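Local structure of large component of pyocin AP41 (Pseudomonas aeruginosa, 4UHQ) at residues S31-A34 / D35-R38; Q51-M54 / A55-K58; R71-S75 / Q76-P80; E86-G89 / S90-K93; E124-K127 / E128-L131. The protein is a bacteriocin of the colicin/pyocin nuclease family, represented here by its DNase domain, which probably kills target bacteria by endonucleolytic cleavage of DNA. All coordinates share one frame; numbering follows the deposited sequence.

Interaction 1: residues S31-A34 / D35-R38; sequences SQIA and DQLR
This is a local contact within one short helix, 31-37, near the N-terminal side of the DNase domain, where Asp35 lies one turn after Ser31 and is joined to it by a backbone bond and a shared water. Asp35 N donates to Ser31 O at 2.8 Å. The water lies 2.7 Å from Ser31 OG and donates to Asp35 OD2. The other carboxylate oxygen, Asp35 OD1, takes a salt bridge from Arg38 NH2 at 2.9 Å. It lies in the guanidinium plane of Arg38, but the donor meets it from above the carboxylate plane. A bend at chi3 (61°) turns the Arg38 chain back toward Asp35, and its NH1 also bonds to Gly8 O.

Gln36 NE2 makes only a weak bond to Gln32 O; its stronger partner is Ala55 O on helix 45-57. On the buried side Ile33 CG2 meets Leu37 CD1 at 4.2 Å, and both residues rest on Phe52. Ala34 O accepts two backbone bonds, from Leu37 N above its carbonyl plane and from Arg38 N at 2.9 Å, nearly in line with C=O. These mixed i+3 and i+4 bonds mark the C-terminal turn of helix 31-37, whose Ile33 and Leu37 side packs on helix 45-57.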
loop_
_atom_site.group_PDB
_atom_site.type_symbol
_atom_site.label_atom_id
_atom_site.label_comp_id
_atom_site.label_asym_id
_atom_site.label_seq_id
_atom_site.Cartn_x
_atom_site.Cartn_y
_atom_site.Cartn_z
ATOM N N SER A 31 3.566 8.367 7.892
ATOM C CA SER A 31 2.878 8.490 9.139
ATOM C C SER A 31 1.622 9.359 9.043
ATOM O O SER A 31 0.637 9.107 9.757
ATOM C CB SER A 31 3.835 9.037 10.220
ATOM O OG SER A 31 4.276 10.377 9.915
ATOM N N GLN A 32 1.604 10.361 8.163
ATOM C CA GLN A 32 0.419 11.211 8.145
ATOM C C GLN A 32 -0.772 10.516 7.501
ATOM O O GLN A 32 -1.914 10.936 7.685
ATOM C CB GLN A 32 0.697 12.554 7.438
ATOM C CG GLN A 32 0.931 12.450 5.937
ATOM C CD GLN A 32 2.372 12.120 5.539
ATOM O OE1 GLN A 32 3.175 11.627 6.374
ATOM N NE2 GLN A 32 2.721 12.406 4.261
ATOM N N ILE A 33 -0.499 9.463 6.725
ATOM C CA ILE A 33 -1.562 8.634 6.160
ATOM C C ILE A 33 -2.016 7.679 7.267
ATOM O O ILE A 33 -3.216 7.537 7.512
ATOM C CB ILE A 33 -1.048 7.817 4.954
ATOM C CG1 ILE A 33 -0.583 8.757 3.820
ATOM C CG2 ILE A 33 -2.144 6.875 4.440
ATOM C CD1 ILE A 33 -1.605 9.747 3.452
ATOM N N ALA A 34 -1.054 7.078 7.965
ATOM C CA ALA A 34 -1.430 6.210 9.105
ATOM C C ALA A 34 -2.306 6.966 10.107
ATOM O O ALA A 34 -3.246 6.399 10.664
ATOM C CB ALA A 34 -0.193 5.666 9.801
ATOM N N ASP A 35 -2.002 8.245 10.340
ATOM C CA ASP A 35 -2.756 9.011 11.328
ATOM C C ASP A 35 -4.234 9.142 10.974
ATOM O O ASP A 35 -5.061 9.347 11.871
ATOM C CB ASP A 35 -2.170 10.424 11.483
ATOM C CG ASP A 35 -0.787 10.450 12.172
ATOM O OD1 ASP A 35 -0.432 9.487 12.880
ATOM O OD2 ASP A 35 -0.073 11.459 11.949
ATOM N N GLN A 36 -4.568 9.072 9.666
ATOM C CA GLN A 36 -5.951 9.200 9.236
ATOM C C GLN A 36 -6.728 7.885 9.321
ATOM O O GLN A 36 -7.944 7.894 9.144
ATOM C CB GLN A 36 -6.040 9.664 7.781
ATOM C CG GLN A 36 -5.474 10.983 7.481
ATOM C CD GLN A 36 -5.553 11.239 5.990
ATOM O OE1 GLN A 36 -6.639 11.451 5.413
ATOM N NE2 GLN A 36 -4.385 11.229 5.345
ATOM N N LEU A 37 -6.033 6.773 9.566
ATOM C CA LEU A 37 -6.640 5.432 9.564
ATOM C C LEU A 37 -6.607 4.719 10.910
ATOM O O LEU A 37 -7.552 4.010 11.268
ATOM C CB LEU A 37 -5.916 4.540 8.542
ATOM C CG LEU A 37 -5.967 5.142 7.123
ATOM C CD1 LEU A 37 -5.014 4.339 6.232
ATOM C CD2 LEU A 37 -7.337 5.115 6.520
ATOM N N ARG A 38 -5.517 4.912 11.644
ATOM C CA ARG A 38 -5.319 4.249 12.929
ATOM C C ARG A 38 -6.491 4.495 13.878
ATOM O O ARG A 38 -6.962 5.622 14.037
ATOM C CB ARG A 38 -4.010 4.736 13.564
ATOM C CG ARG A 38 -3.766 4.173 14.976
ATOM C CD ARG A 38 -2.483 4.662 15.568
ATOM N NE ARG A 38 -2.443 6.120 15.708
ATOM C CZ ARG A 38 -1.774 6.916 14.886
ATOM N NH1 ARG A 38 -1.114 6.398 13.859
ATOM N NH2 ARG A 38 -1.783 8.229 15.062
HETATM O O HOH W 1 2.496 11.910 11.246
#

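Interaction 2: residues Q51-M54 / A55-K58; sequences QFWM and AVSK
Ala55 continues helix 45-57, an alpha helix packed between helix 31-37 and helix 68-75, and bonds back to Gln51. Its N donates to Gln51 O at 2.9 Å. Its methyl group lies against the carbonyl oxygens of Gln51 and Phe52 and also touches Ile33 of helix 31-37.

Val56 comes next. Its N bonds to Phe52 O at 3.0 Å. One methyl, CG2, serves two aromatic rings: it is 3.8 Å from Phe52 CE1 and 3.8 Å from Trp53 CE3. The valine lies alongside Trp53, pointing the same way, but crosses Phe52 at a slant. The two rings also meet each other. Phe52 CD1 sits over the centre of one face of the Trp53 ring, while Trp53 CG lies at the edge of the Phe52 ring. Their first torsions differ: Phe52 CG is anti to its backbone N (chi1 175°), but Trp53 CG is anti to its carbonyl carbon (chi1 -71°). Beyond this cluster, Phe52 packs on Ile29 and Trp53 on Pro80.

Ser57 lies in the last turn. Its N donates to Trp53 O at 3.0 Å, and its side chain grips the next carbonyl, with OG donating to Met54 O at 2.6 Å. Lys58 follows with a weak backbone bond to the same oxygen. Its extended chain starts out past that atom, with Lys58 CG 3.5 Å from Met54 O.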
loop_
_atom_site.group_PDB
_atom_site.type_symbol
_atom_site.label_atom_id
_atom_site.label_comp_id
_atom_site.label_asym_id
_atom_site.label_seq_id
_atom_site.Cartn_x
_atom_site.Cartn_y
_atom_site.Cartn_z
ATOM N N GLN A 51 -10.352 3.488 1.886
ATOM C CA GLN A 51 -10.130 4.621 2.772
ATOM C C GLN A 51 -8.655 4.982 2.786
ATOM O O GLN A 51 -8.295 6.155 2.962
ATOM C CB GLN A 51 -10.665 4.334 4.190
ATOM C CG GLN A 51 -12.175 4.123 4.225
ATOM C CD GLN A 51 -12.755 4.104 5.635
ATOM O OE1 GLN A 51 -12.332 4.863 6.506
ATOM N NE2 GLN A 51 -13.738 3.239 5.855
ATOM N N PHE A 52 -7.788 3.983 2.571
ATOM C CA PHE A 52 -6.366 4.254 2.485
ATOM C C PHE A 52 -6.096 5.210 1.316
ATOM O O PHE A 52 -5.387 6.216 1.450
ATOM C CB PHE A 52 -5.575 2.934 2.289
ATOM C CG PHE A 52 -4.119 3.160 2.082
ATOM C CD1 PHE A 52 -3.615 3.357 0.804
ATOM C CD2 PHE A 52 -3.254 3.132 3.143
ATOM C CE1 PHE A 52 -2.252 3.613 0.614
ATOM C CE2 PHE A 52 -1.877 3.322 2.963
ATOM C CZ PHE A 52 -1.380 3.597 1.694
ATOM N N TRP A 53 -6.609 4.882 0.139
ATOM C CA TRP A 53 -6.259 5.729 -1.001
ATOM C C TRP A 53 -6.968 7.069 -0.883
ATOM O O TRP A 53 -6.436 8.090 -1.336
ATOM C CB TRP A 53 -6.571 5.055 -2.318
ATOM C CG TRP A 53 -5.593 3.914 -2.552
ATOM C CD1 TRP A 53 -5.891 2.591 -2.552
ATOM C CD2 TRP A 53 -4.175 4.033 -2.752
ATOM N NE1 TRP A 53 -4.734 1.861 -2.775
ATOM C CE2 TRP A 53 -3.671 2.709 -2.871
ATOM C CE3 TRP A 53 -3.274 5.115 -2.793
ATOM C CZ2 TRP A 53 -2.325 2.430 -3.093
ATOM C CZ3 TRP A 53 -1.925 4.823 -3.037
ATOM C CH2 TRP A 53 -1.465 3.489 -3.161
ATOM N N MET A 54 -8.162 7.114 -0.266
ATOM C CA MET A 54 -8.778 8.445 -0.009
ATOM C C MET A 54 -7.911 9.277 0.944
ATOM O O MET A 54 -7.796 10.499 0.757
ATOM C CB MET A 54 -10.169 8.269 0.561
ATOM C CG MET A 54 -11.031 7.472 -0.363
ATOM S SD MET A 54 -12.610 8.273 -0.425
ATOM C CE MET A 54 -12.027 9.996 -0.660
ATOM N N ALA A 55 -7.291 8.645 1.942
ATOM C CA ALA A 55 -6.380 9.381 2.825
ATOM C C ALA A 55 -5.196 9.936 2.045
ATOM O O ALA A 55 -4.793 11.087 2.260
ATOM C CB ALA A 55 -5.878 8.476 3.965
ATOM N N VAL A 56 -4.650 9.137 1.139
ATOM C CA VAL A 56 -3.585 9.634 0.253
ATOM C C VAL A 56 -4.063 10.867 -0.490
ATOM O O VAL A 56 -3.347 11.862 -0.639
ATOM C CB VAL A 56 -3.144 8.530 -0.712
ATOM C CG1 VAL A 56 -2.227 9.043 -1.839
ATOM C CG2 VAL A 56 -2.427 7.412 0.092
ATOM N N SER A 57 -5.272 10.799 -1.017
ATOM C CA SER A 57 -5.803 11.911 -1.829
ATOM C C SER A 57 -5.925 13.220 -1.061
ATOM O O SER A 57 -5.928 14.303 -1.684
ATOM C CB SER A 57 -7.169 11.491 -2.422
ATOM O OG SER A 57 -8.254 11.734 -1.500
ATOM N N LYS A 58 -6.037 13.137 0.268
ATOM C CA LYS A 58 -6.208 14.320 1.085
ATOM C C LYS A 58 -4.887 14.854 1.607
ATOM O O LYS A 58 -4.886 15.870 2.310
ATOM C CB LYS A 58 -7.151 14.007 2.249
ATOM C CG LYS A 58 -8.579 13.751 1.810
ATOM C CD LYS A 58 -9.404 13.109 2.921
ATOM C CE LYS A 58 -10.831 12.837 2.460
ATOM N NZ LYS A 58 -11.632 12.188 3.546
#

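Interaction 3: residues R71-S75 / Q76-P80; sequences RYFVS and QGLAP
Phe73 O is held by two backbone donors, Gln76 N at 2.9 Å and Leu78 N at 3.1 Å, which reach it from opposite faces of its carbonyl plane. Gly77 N donates to Val74 O at 2.9 Å. With the positive phi of Gly77 (77°), the bonds from Leu78 N and Gly77 N form a Schellman motif that ends helix 68-75. A side-chain relay lies beside it. Gln76 NE2 donates to Ser75 OG at 3.0 Å, with the acceptor in the amide plane, and Ser75 OG in turn donates to Tyr72 O at 2.6 Å.

The relay and a bend at chi2 (-57°) lay Gln76 over Tyr72. Its CG makes a CH-pi contact on one ring face, 4.0 Å from the ring centroid. The amide and ring planes are almost parallel. Next to this, Leu78 CD1 meets Phe73 CD1 at the edge of that ring. Farther inward, Val74 CG1 packs 3.7 Å from Pro80 CD, and Val74 also touches Leu63 and Leu66.

The chemistry divides the turn in two. Backbone bonds satisfy Phe73 O and Val74 O while the chain reverses. Of the apolar pairs across Gly77, Val74 and Pro80 are buried, whereas Phe73 and Leu78 meet nearer the surface.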
loop_
_atom_site.group_PDB
_atom_site.type_symbol
_atom_site.label_atom_id
_atom_site.label_comp_id
_atom_site.label_asym_id
_atom_site.label_seq_id
_atom_site.Cartn_x
_atom_site.Cartn_y
_atom_site.Cartn_z
ATOM N N ARG A 71 -4.076 11.149 -9.374
ATOM C CA ARG A 71 -4.716 11.947 -8.311
ATOM C C ARG A 71 -6.246 11.817 -8.349
ATOM O O ARG A 71 -6.918 11.726 -7.277
ATOM C CB ARG A 71 -4.327 13.413 -8.480
ATOM C CG ARG A 71 -2.791 13.591 -8.340
ATOM C CD ARG A 71 -2.431 15.052 -8.554
ATOM N NE ARG A 71 -0.987 15.114 -8.702
ATOM C CZ ARG A 71 -0.232 16.109 -8.287
ATOM N NH1 ARG A 71 -0.758 17.207 -7.741
ATOM N NH2 ARG A 71 1.086 15.992 -8.445
ATOM N N TYR A 72 -6.785 11.798 -9.574
ATOM C CA TYR A 72 -8.219 11.545 -9.697
ATOM C C TYR A 72 -8.572 10.173 -9.099
ATOM O O TYR A 72 -9.496 10.065 -8.276
ATOM C CB TYR A 72 -8.677 11.611 -11.153
ATOM C CG TYR A 72 -10.109 11.196 -11.243
ATOM C CD1 TYR A 72 -11.080 12.081 -10.880
ATOM C CD2 TYR A 72 -10.456 9.893 -11.633
ATOM C CE1 TYR A 72 -12.425 11.715 -10.915
ATOM C CE2 TYR A 72 -11.821 9.548 -11.690
ATOM C CZ TYR A 72 -12.741 10.444 -11.311
ATOM O OH TYR A 72 -14.108 10.165 -11.354
ATOM N N PHE A 73 -7.854 9.138 -9.522
ATOM C CA PHE A 73 -8.246 7.815 -9.008
ATOM C C PHE A 73 -8.172 7.714 -7.488
ATOM O O PHE A 73 -9.124 7.168 -6.902
ATOM C CB PHE A 73 -7.412 6.723 -9.711
ATOM C CG PHE A 73 -7.809 6.544 -11.148
ATOM C CD1 PHE A 73 -9.090 6.078 -11.494
ATOM C CD2 PHE A 73 -6.931 6.844 -12.164
ATOM C CE1 PHE A 73 -9.478 5.936 -12.838
ATOM C CE2 PHE A 73 -7.352 6.732 -13.483
ATOM C CZ PHE A 73 -8.582 6.291 -13.813
ATOM N N VAL A 74 -7.125 8.229 -6.837
ATOM C CA VAL A 74 -7.076 8.068 -5.379
ATOM C C VAL A 74 -8.167 8.884 -4.714
ATOM O O VAL A 74 -8.644 8.472 -3.646
ATOM C CB VAL A 74 -5.677 8.384 -4.747
ATOM C CG1 VAL A 74 -4.639 7.333 -5.292
ATOM C CG2 VAL A 74 -5.207 9.801 -5.064
ATOM N N SER A 75 -8.599 9.983 -5.343
ATOM C CA SER A 75 -9.719 10.741 -4.746
ATOM C C SER A 75 -11.012 9.942 -4.730
ATOM O O SER A 75 -11.964 10.289 -4.011
ATOM C CB SER A 75 -9.902 12.048 -5.517
ATOM O OG SER A 75 -10.583 11.909 -6.773
ATOM N N GLN A 76 -11.068 8.897 -5.555
ATOM C CA GLN A 76 -12.230 8.010 -5.593
ATOM C C GLN A 76 -12.044 6.756 -4.763
ATOM O O GLN A 76 -12.902 5.866 -4.792
ATOM C CB GLN A 76 -12.528 7.629 -7.042
ATOM C CG GLN A 76 -12.714 8.832 -7.979
ATOM C CD GLN A 76 -13.799 9.741 -7.512
ATOM O OE1 GLN A 76 -14.963 9.351 -7.488
ATOM N NE2 GLN A 76 -13.447 10.955 -7.121
ATOM N N GLY A 77 -10.949 6.697 -4.015
ATOM C CA GLY A 77 -10.660 5.513 -3.206
ATOM C C GLY A 77 -10.115 4.356 -4.028
ATOM O O GLY A 77 -10.131 3.199 -3.586
ATOM N N LEU A 78 -9.649 4.660 -5.234
ATOM C CA LEU A 78 -9.057 3.638 -6.094
ATOM C C LEU A 78 -7.550 3.726 -6.152
ATOM O O LEU A 78 -6.975 4.795 -6.030
ATOM C CB LEU A 78 -9.605 3.773 -7.518
ATOM C CG LEU A 78 -11.115 3.675 -7.570
ATOM C CD1 LEU A 78 -11.585 4.036 -8.990
ATOM C CD2 LEU A 78 -11.555 2.284 -7.226
ATOM N N ALA A 79 -6.880 2.586 -6.285
ATOM C CA ALA A 79 -5.443 2.609 -6.344
ATOM C C ALA A 79 -4.909 3.270 -7.600
ATOM O O ALA A 79 -5.491 3.149 -8.674
ATOM C CB ALA A 79 -4.892 1.176 -6.245
ATOM N N PRO A 80 -3.748 3.932 -7.481
ATOM C CA PRO A 80 -3.173 4.565 -8.670
ATOM C C PRO A 80 -2.506 3.494 -9.540
ATOM O O PRO A 80 -2.117 2.421 -9.031
ATOM C CB PRO A 80 -2.122 5.525 -8.111
ATOM C CG PRO A 80 -1.749 4.964 -6.741
ATOM C CD PRO A 80 -2.961 4.180 -6.265
#

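Interaction 4: residues E86-G89 / S90-K93; sequences EHLG and SKEK
Leu88 and Lys91 form a single antiparallel hydrogen-bonded pair that closes a type II' beta turn, with Leu88 N donating to Lys91 O at 2.9 Å and Lys91 N to Leu88 O at 2.9 Å. The first donor, Leu88 N, lies in the plane of the Lys91 carbonyl; the second, Lys91 N, stands above the plane of the Leu88 carbonyl. Gly89 and Ser90 fill the corner positions, and Gly89 has the positive phi (55°) of this turn type.

His87 and Glu92 meet on one face of the hairpin, the Leu88 and Lys91 side chains on the other. Glu92 CB sits over the centre of the His87 ring, 3.6 Å from its centroid, in a CH-pi contact. The glutamate chain then runs across the same ring, with CG 3.6 Å from His87 ND1. The carboxylate plane is turned 36° from the ring. The ring is fixed at its far end, where His87 NE2 bonds to Ala82 O.

Leu88 and Lys91 lie side by side, pointing the same way. A bend at chi3 (-82°) in Lys91 brings NZ to 3.6 Å from Leu88 CD2. Both residues also touch Pro119 at the start of helix 119-132.

This is a surface hairpin in the HNH nuclease region, between helix 68-75 and strand 95-98. Its side-chain contacts are CH-pi and van der Waals. The hydrogen bonds between 86-89 and 90-93 are the two backbone ones.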
loop_
_atom_site.group_PDB
_atom_site.type_symbol
_atom_site.label_atom_id
_atom_site.label_comp_id
_atom_site.label_asym_id
_atom_site.label_seq_id
_atom_site.Cartn_x
_atom_site.Cartn_y
_atom_site.Cartn_z
ATOM N N GLU A 86 5.676 -2.420 -14.802
ATOM C CA GLU A 86 5.528 -2.921 -13.416
ATOM C C GLU A 86 4.219 -3.665 -13.225
ATOM O O GLU A 86 3.869 -4.048 -12.112
ATOM C CB GLU A 86 5.622 -1.741 -12.444
ATOM C CG GLU A 86 7.035 -1.138 -12.415
ATOM C CD GLU A 86 8.064 -2.045 -11.829
ATOM O OE1 GLU A 86 7.737 -2.900 -10.927
ATOM O OE2 GLU A 86 9.259 -1.988 -12.219
ATOM N N HIS A 87 3.477 -3.851 -14.305
ATOM C CA HIS A 87 2.245 -4.620 -14.264
ATOM C C HIS A 87 2.555 -6.090 -14.171
ATOM O O HIS A 87 3.693 -6.509 -14.425
ATOM C CB HIS A 87 1.383 -4.316 -15.502
ATOM C CG HIS A 87 0.942 -2.885 -15.585
ATOM N ND1 HIS A 87 0.182 -2.405 -16.639
ATOM C CD2 HIS A 87 1.151 -1.828 -14.758
ATOM C CE1 HIS A 87 -0.070 -1.122 -16.446
ATOM N NE2 HIS A 87 0.544 -0.738 -15.339
ATOM N N LEU A 88 1.574 -6.873 -13.750
ATOM C CA LEU A 88 1.721 -8.330 -13.740
ATOM C C LEU A 88 0.389 -8.947 -14.149
ATOM O O LEU A 88 -0.566 -8.901 -13.390
ATOM C CB LEU A 88 2.142 -8.815 -12.363
ATOM C CG LEU A 88 2.320 -10.328 -12.321
ATOM C CD1 LEU A 88 3.709 -10.655 -12.774
ATOM C CD2 LEU A 88 2.084 -10.777 -10.928
ATOM N N GLY A 89 0.313 -9.486 -15.355
ATOM C CA GLY A 89 -0.967 -9.933 -15.892
ATOM C C GLY A 89 -1.995 -8.811 -15.869
ATOM O O GLY A 89 -1.735 -7.708 -16.309
ATOM N N SER A 90 -3.169 -9.092 -15.324
ATOM C CA SER A 90 -4.208 -8.072 -15.302
ATOM C C SER A 90 -4.013 -7.089 -14.163
ATOM O O SER A 90 -4.818 -6.169 -13.996
ATOM C CB SER A 90 -5.586 -8.708 -15.190
ATOM O OG SER A 90 -5.735 -9.328 -13.930
ATOM N N LYS A 91 -2.979 -7.273 -13.354
ATOM C CA LYS A 91 -2.777 -6.354 -12.225
ATOM C C LYS A 91 -1.913 -5.164 -12.613
ATOM O O LYS A 91 -0.765 -5.328 -13.060
ATOM C CB LYS A 91 -2.164 -7.115 -11.019
ATOM C CG LYS A 91 -3.097 -8.168 -10.418
ATOM C CD LYS A 91 -2.390 -9.052 -9.404
ATOM C CE LYS A 91 -1.598 -10.170 -10.058
ATOM N NZ LYS A 91 -0.994 -11.057 -9.027
ATOM N N GLU A 92 -2.474 -3.950 -12.521
ATOM C CA GLU A 92 -1.835 -2.775 -13.082
ATOM C C GLU A 92 -1.604 -1.677 -12.069
ATOM O O GLU A 92 -0.995 -0.655 -12.400
ATOM C CB GLU A 92 -2.728 -2.219 -14.201
ATOM C CG GLU A 92 -2.989 -3.261 -15.240
ATOM C CD GLU A 92 -3.834 -2.750 -16.384
ATOM O OE1 GLU A 92 -4.711 -1.885 -16.153
ATOM O OE2 GLU A 92 -3.609 -3.230 -17.507
ATOM N N LYS A 93 -2.130 -1.845 -10.859
ATOM C CA LYS A 93 -2.130 -0.754 -9.912
ATOM C C LYS A 93 -1.208 -1.053 -8.733
ATOM O O LYS A 93 -0.962 -2.207 -8.370
ATOM C CB LYS A 93 -3.554 -0.517 -9.391
ATOM C CG LYS A 93 -4.555 -0.238 -10.504
ATOM C CD LYS A 93 -5.992 -0.105 -9.993
ATOM C CE LYS A 93 -6.914 -0.062 -11.218
ATOM N NZ LYS A 93 -8.301 0.402 -10.821
#

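Interaction 5: residues E124-K127 / E128-L131; sequences EIHK and ELKL. With NI (nickel (II) ion), chain E.
Helix 119-132 is the metal-bearing helix of the HNH (His-Me finger) nuclease fold, and here it offers His126 to the nickel ion while Glu128 to Leu131 continue the helix. His126 NE2 binds the metal at 2.1 Å. His122, one turn earlier, and His97, on strand 95-98, are the other two protein histidines at the metal. A water also binds the nickel, at 2.2 Å, and lies near the plane of the His126 ring. With CG anti to the carbonyl carbon (chi1 -78°), the imidazole leaves the helix toward the ion. Pro101 packs against His126 and also against Leu129.

The backbone behind the ligand is regular. Lys130 N donates to His126 O at 3.0 Å, and Leu129 N to Ile125 O at 2.8 Å. Bonds from Glu128 N to Glu124 O and from Leu131 N to Lys127 O complete the turn. His126 thus projects from a regularly bonded stretch of helix.

The side chains are less tightly engaged. Ile125 and Leu129 lie alongside each other, CG2 to CD1 at 4.1 Å. Glu124 and Glu128 stand one turn apart, with OE1 of Glu124 5.0 Å from OE2 of Glu128. Their like charges are probably offset by Arg121, which forms salt bridges with both; Glu124 has a second partner in Lys120. On the outer side Leu131 crosses the extended chain of Lys127 at a slant, its CD1 4.2 Å from Lys127 CG.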
loop_
_atom_site.group_PDB
_atom_site.type_symbol
_atom_site.label_atom_id
_atom_site.label_comp_id
_atom_site.label_asym_id
_atom_site.label_seq_id
_atom_site.Cartn_x
_atom_site.Cartn_y
_atom_site.Cartn_z
ATOM N N GLU A 124 7.329 -10.785 -7.047
ATOM C CA GLU A 124 8.697 -11.176 -6.794
ATOM C C GLU A 124 8.904 -11.401 -5.299
ATOM O O GLU A 124 9.603 -12.342 -4.906
ATOM C CB GLU A 124 9.678 -10.129 -7.310
ATOM C CG GLU A 124 9.630 -10.027 -8.826
ATOM C CD GLU A 124 10.474 -8.882 -9.347
ATOM O OE1 GLU A 124 10.989 -8.088 -8.534
ATOM O OE2 GLU A 124 10.656 -8.795 -10.584
ATOM N N ILE A 125 8.339 -10.530 -4.478
ATOM C CA ILE A 125 8.554 -10.681 -3.024
ATOM C C ILE A 125 7.999 -12.014 -2.546
ATOM O O ILE A 125 8.657 -12.732 -1.793
ATOM C CB ILE A 125 7.901 -9.517 -2.266
ATOM C CG1 ILE A 125 8.726 -8.263 -2.487
ATOM C CG2 ILE A 125 7.720 -9.840 -0.768
ATOM C CD1 ILE A 125 7.994 -6.975 -1.972
ATOM N N HIS A 126 6.824 -12.401 -3.037
ATOM C CA HIS A 126 6.268 -13.664 -2.614
ATOM C C HIS A 126 7.051 -14.860 -3.143
ATOM O O HIS A 126 7.200 -15.840 -2.416
ATOM C CB HIS A 126 4.800 -13.742 -2.977
ATOM C CG HIS A 126 3.957 -12.961 -2.030
ATOM N ND1 HIS A 126 3.625 -13.455 -0.793
ATOM C CD2 HIS A 126 3.454 -11.703 -2.095
ATOM C CE1 HIS A 126 2.957 -12.530 -0.125
ATOM N NE2 HIS A 126 2.826 -11.464 -0.898
ATOM N N LYS A 127 7.562 -14.769 -4.362
ATOM C CA LYS A 127 8.462 -15.814 -4.849
ATOM C C LYS A 127 9.683 -15.951 -3.936
ATOM O O LYS A 127 10.066 -17.052 -3.535
ATOM C CB LYS A 127 8.924 -15.540 -6.290
ATOM C CG LYS A 127 10.036 -16.517 -6.753
ATOM C CD LYS A 127 10.353 -16.383 -8.248
ATOM C CE LYS A 127 11.446 -17.394 -8.683
ATOM N NZ LYS A 127 11.660 -17.322 -10.173
ATOM N N GLU A 128 10.282 -14.808 -3.585
ATOM C CA GLU A 128 11.473 -14.826 -2.739
ATOM C C GLU A 128 11.150 -15.390 -1.374
ATOM O O GLU A 128 11.912 -16.182 -0.825
ATOM C CB GLU A 128 12.056 -13.416 -2.640
ATOM C CG GLU A 128 12.505 -12.929 -4.013
ATOM C CD GLU A 128 12.886 -11.454 -4.055
ATOM O OE1 GLU A 128 12.914 -10.806 -2.985
ATOM O OE2 GLU A 128 13.197 -10.989 -5.176
ATOM N N LEU A 129 9.990 -15.035 -0.830
ATOM C CA LEU A 129 9.669 -15.575 0.494
ATOM C C LEU A 129 9.553 -17.071 0.425
ATOM O O LEU A 129 9.947 -17.799 1.357
ATOM C CB LEU A 129 8.337 -14.967 1.020
ATOM C CG LEU A 129 8.404 -13.496 1.406
ATOM C CD1 LEU A 129 6.988 -12.960 1.719
ATOM C CD2 LEU A 129 9.290 -13.393 2.633
ATOM N N LYS A 130 8.977 -17.557 -0.660
ATOM C CA LYS A 130 8.794 -18.993 -0.788
ATOM C C LYS A 130 10.114 -19.736 -0.890
ATOM O O LYS A 130 10.308 -20.782 -0.296
ATOM C CB LYS A 130 7.907 -19.294 -1.992
ATOM C CG LYS A 130 6.419 -19.002 -1.662
ATOM C CD LYS A 130 5.457 -19.134 -2.844
ATOM C CE LYS A 130 4.164 -18.344 -2.549
ATOM N NZ LYS A 130 3.188 -18.361 -3.669
ATOM N N LEU A 131 11.023 -19.149 -1.650
ATOM C CA LEU A 131 12.318 -19.776 -1.835
ATOM C C LEU A 131 13.046 -19.850 -0.519
ATOM O O LEU A 131 13.687 -20.835 -0.215
ATOM C CB LEU A 131 13.148 -18.982 -2.851
ATOM C CG LEU A 131 13.078 -19.421 -4.312
ATOM C CD1 LEU A 131 11.676 -19.767 -4.744
ATOM C CD2 LEU A 131 13.627 -18.287 -5.132
HETATM NI NI NI E . 1.692 -9.818 -0.200
HETATM O O HOH W 2 1.855 -10.658 1.781
#

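The five contacts follow one another along the chain; none nests in or crosses another, and each closes only a turn or two. Interaction 1 comes first, on helix 31-37. It touches interaction 2 on helix 45-57 through packing and the probable Gln36 NE2 to Ala55 O bond. Interaction 2 in turn lies against interaction 3, where Met54 CG meets Gly77 CA at 3.5 Å. Interaction 2 thus lies between interactions 1 and 3, which do not touch. The chain then runs on to the hairpin of interaction 4, whose Lys93 packs back on Ala79 and Pro80 of interaction 3. Interaction 5 lies near the C terminus, its centre about 28 Å from that of interaction 1, and carries a nickel ligand on helix 119-132.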